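PDB 3IK2: endoglucanase A from Clostridium acetobutylicum, which probably hydrolyses internal beta-1,4-glucosidic bonds of cellulose and related glucans, as a family 44 endoglucanase. Local coordinates for residues A[469-474]-A[503-508]. Sequence-based numbering, arbitrary orientation.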
loop_
_atom_site.group_PDB
_atom_site.type_symbol
_atom_site.label_atom_id
_atom_site.label_comp_id
_atom_site.label_asym_id
_atom_site.label_seq_id
_atom_site.Cartn_x
_atom_site.Cartn_y
_atom_site.Cartn_z
ATOM N N GLY A 469 1.554 -21.793 -24.635
ATOM C CA GLY A 469 1.012 -21.080 -23.486
ATOM C C GLY A 469 0.611 -22.046 -22.381
ATOM O O GLY A 469 -0.086 -23.038 -22.627
ATOM N N GLN A 470 1.069 -21.753 -21.167
ATOM C CA GLN A 470 0.615 -22.466 -19.957
ATOM C C GLN A 470 -0.244 -21.551 -19.090
ATOM O O GLN A 470 -0.083 -20.325 -19.108
ATOM C CB GLN A 470 1.805 -22.975 -19.159
ATOM C CG GLN A 470 2.565 -24.098 -19.839
ATOM C CD GLN A 470 3.705 -24.620 -18.969
ATOM O OE1 GLN A 470 3.634 -25.727 -18.465
ATOM N NE2 GLN A 470 4.743 -23.811 -18.776
ATOM N N VAL A 471 -1.144 -22.144 -18.318
ATOM C CA VAL A 471 -2.165 -21.370 -17.635
ATOM C C VAL A 471 -2.370 -21.858 -16.199
ATOM O O VAL A 471 -2.505 -23.049 -15.982
ATOM C CB VAL A 471 -3.523 -21.418 -18.398
ATOM C CG1 VAL A 471 -4.570 -20.557 -17.673
ATOM C CG2 VAL A 471 -3.357 -20.976 -19.884
ATOM N N TRP A 472 -2.377 -20.919 -15.239
ATOM C CA TRP A 472 -2.648 -21.213 -13.818
ATOM C C TRP A 472 -3.742 -20.300 -13.296
ATOM O O TRP A 472 -3.801 -19.154 -13.661
ATOM C CB TRP A 472 -1.405 -21.012 -12.951
ATOM C CG TRP A 472 -0.289 -22.003 -13.185
ATOM C CD1 TRP A 472 0.022 -23.108 -12.431
ATOM C CD2 TRP A 472 0.678 -21.934 -14.219
ATOM N NE1 TRP A 472 1.131 -23.737 -12.956
ATOM C CE2 TRP A 472 1.551 -23.036 -14.055
ATOM C CE3 TRP A 472 0.894 -21.044 -15.287
ATOM C CZ2 TRP A 472 2.619 -23.276 -14.919
ATOM C CZ3 TRP A 472 1.964 -21.280 -16.145
ATOM C CH2 TRP A 472 2.814 -22.381 -15.955
ATOM N N GLY A 473 -4.581 -20.788 -12.396
ATOM C CA GLY A 473 -5.694 -19.961 -11.940
ATOM C C GLY A 473 -6.457 -20.413 -10.729
ATOM O O GLY A 473 -6.281 -21.510 -10.234
ATOM N N PHE A 474 -7.314 -19.518 -10.249
ATOM C CA PHE A 474 -8.205 -19.787 -9.143
ATOM C C PHE A 474 -9.547 -19.241 -9.555
ATOM O O PHE A 474 -9.635 -18.409 -10.474
ATOM C CB PHE A 474 -7.711 -19.169 -7.806
ATOM C CG PHE A 474 -7.557 -17.672 -7.818
ATOM C CD1 PHE A 474 -8.619 -16.843 -7.433
ATOM C CD2 PHE A 474 -6.343 -17.083 -8.176
ATOM C CE1 PHE A 474 -8.482 -15.458 -7.428
ATOM C CE2 PHE A 474 -6.199 -15.696 -8.171
ATOM C CZ PHE A 474 -7.279 -14.876 -7.790
ATOM N N THR A 503 -13.248 -16.243 -12.471
ATOM C CA THR A 503 -12.011 -17.000 -12.604
ATOM C C THR A 503 -10.948 -15.955 -12.862
ATOM O O THR A 503 -11.169 -14.999 -13.634
ATOM C CB THR A 503 -12.091 -18.028 -13.781
ATOM O OG1 THR A 503 -13.107 -18.977 -13.490
ATOM C CG2 THR A 503 -10.757 -18.808 -13.985
ATOM N N ALA A 504 -9.813 -16.117 -12.180
ATOM C CA ALA A 504 -8.628 -15.305 -12.469
ATOM C C ALA A 504 -7.495 -16.258 -12.885
ATOM O O ALA A 504 -7.265 -17.280 -12.242
ATOM C CB ALA A 504 -8.227 -14.466 -11.256
ATOM N N VAL A 505 -6.784 -15.889 -13.944
ATOM C CA VAL A 505 -5.820 -16.755 -14.591
ATOM C C VAL A 505 -4.527 -15.954 -14.870
ATOM O O VAL A 505 -4.593 -14.751 -15.102
ATOM C CB VAL A 505 -6.522 -17.336 -15.920
ATOM C CG1 VAL A 505 -5.744 -17.110 -17.181
ATOM C CG2 VAL A 505 -7.063 -18.718 -15.742
ATOM N N HIS A 506 -3.380 -16.646 -14.809
ATOM C CA HIS A 506 -2.061 -16.164 -15.250
ATOM C C HIS A 506 -1.633 -17.045 -16.456
ATOM O O HIS A 506 -1.492 -18.272 -16.334
ATOM C CB HIS A 506 -1.034 -16.292 -14.074
ATOM C CG HIS A 506 0.335 -15.733 -14.356
ATOM N ND1 HIS A 506 1.162 -15.248 -13.352
ATOM C CD2 HIS A 506 1.023 -15.572 -15.512
ATOM C CE1 HIS A 506 2.296 -14.835 -13.877
ATOM N NE2 HIS A 506 2.241 -15.014 -15.187
ATOM N N ILE A 507 -1.442 -16.418 -17.620
ATOM C CA ILE A 507 -1.036 -17.137 -18.827
ATOM C C ILE A 507 0.444 -16.873 -19.057
ATOM O O ILE A 507 0.873 -15.722 -19.012
ATOM C CB ILE A 507 -1.853 -16.691 -20.073
ATOM C CG1 ILE A 507 -3.352 -16.901 -19.835
ATOM C CG2 ILE A 507 -1.363 -17.414 -21.369
ATOM C CD1 ILE A 507 -4.230 -16.414 -20.946
ATOM N N VAL A 508 1.218 -17.936 -19.294
ATOM C CA VAL A 508 2.641 -17.791 -19.619
ATOM C C VAL A 508 2.857 -18.232 -21.071
ATOM O O VAL A 508 2.599 -19.389 -21.425
ATOM C CB VAL A 508 3.550 -18.590 -18.653
ATOM C CG1 VAL A 508 5.055 -18.308 -18.939
ATOM C CG2 VAL A 508 3.215 -18.263 -17.204
HETATM O O HOH W 1 4.543 -21.796 -20.617
#
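Two neighbouring antiparallel strands of the beta domain, built from the C-terminal strands together with the N-terminal strand 2-15, meet here, joined by three hydrogen-bonded pairs: Gln470 with Val508, Trp472 with His506 and Phe474 with Ala504. In the middle pair Trp472 N reaches His506 O at 3.0 Å, tilted from the carbonyl plane, while His506 N meets Trp472 O nearly along the C=O axis, at 2.8 Å. Phe474 stands in the crowded position between its own N and carbonyl carbon (chi1 60°), which lays its ring over Ala504: CB of Ala504 sits over one face, offset toward the rim, 3.6 Å from Phe474 CZ. Further along the same side, the six-membered end of the Trp472 indole has His506 O at its edge, and Trp472 CZ3 lies 3.4 Å from Val508 CG2. This face of the sheet, carrying Trp472, Phe474, Ala504 and His506, is the one turned to helix 393-403 and the loop after it, so the strand pair belongs to the seam between the beta domain and the TIM barrel. His506 spans that seam, its ND1 bonded to Leu401 O and its NE2 to Asp442. On the reverse face Val471 CG1, anti to its backbone N, packs 3.7 Å from Val505 CG2, and Val471 CG2 lies alongside Ile507 CG1. Where Gln470 pairs with Val508, a water accepts from Gln470 NE2 (2.7 Å) and donates to Val508 O, while Gln470 OE1 bonds Lys483.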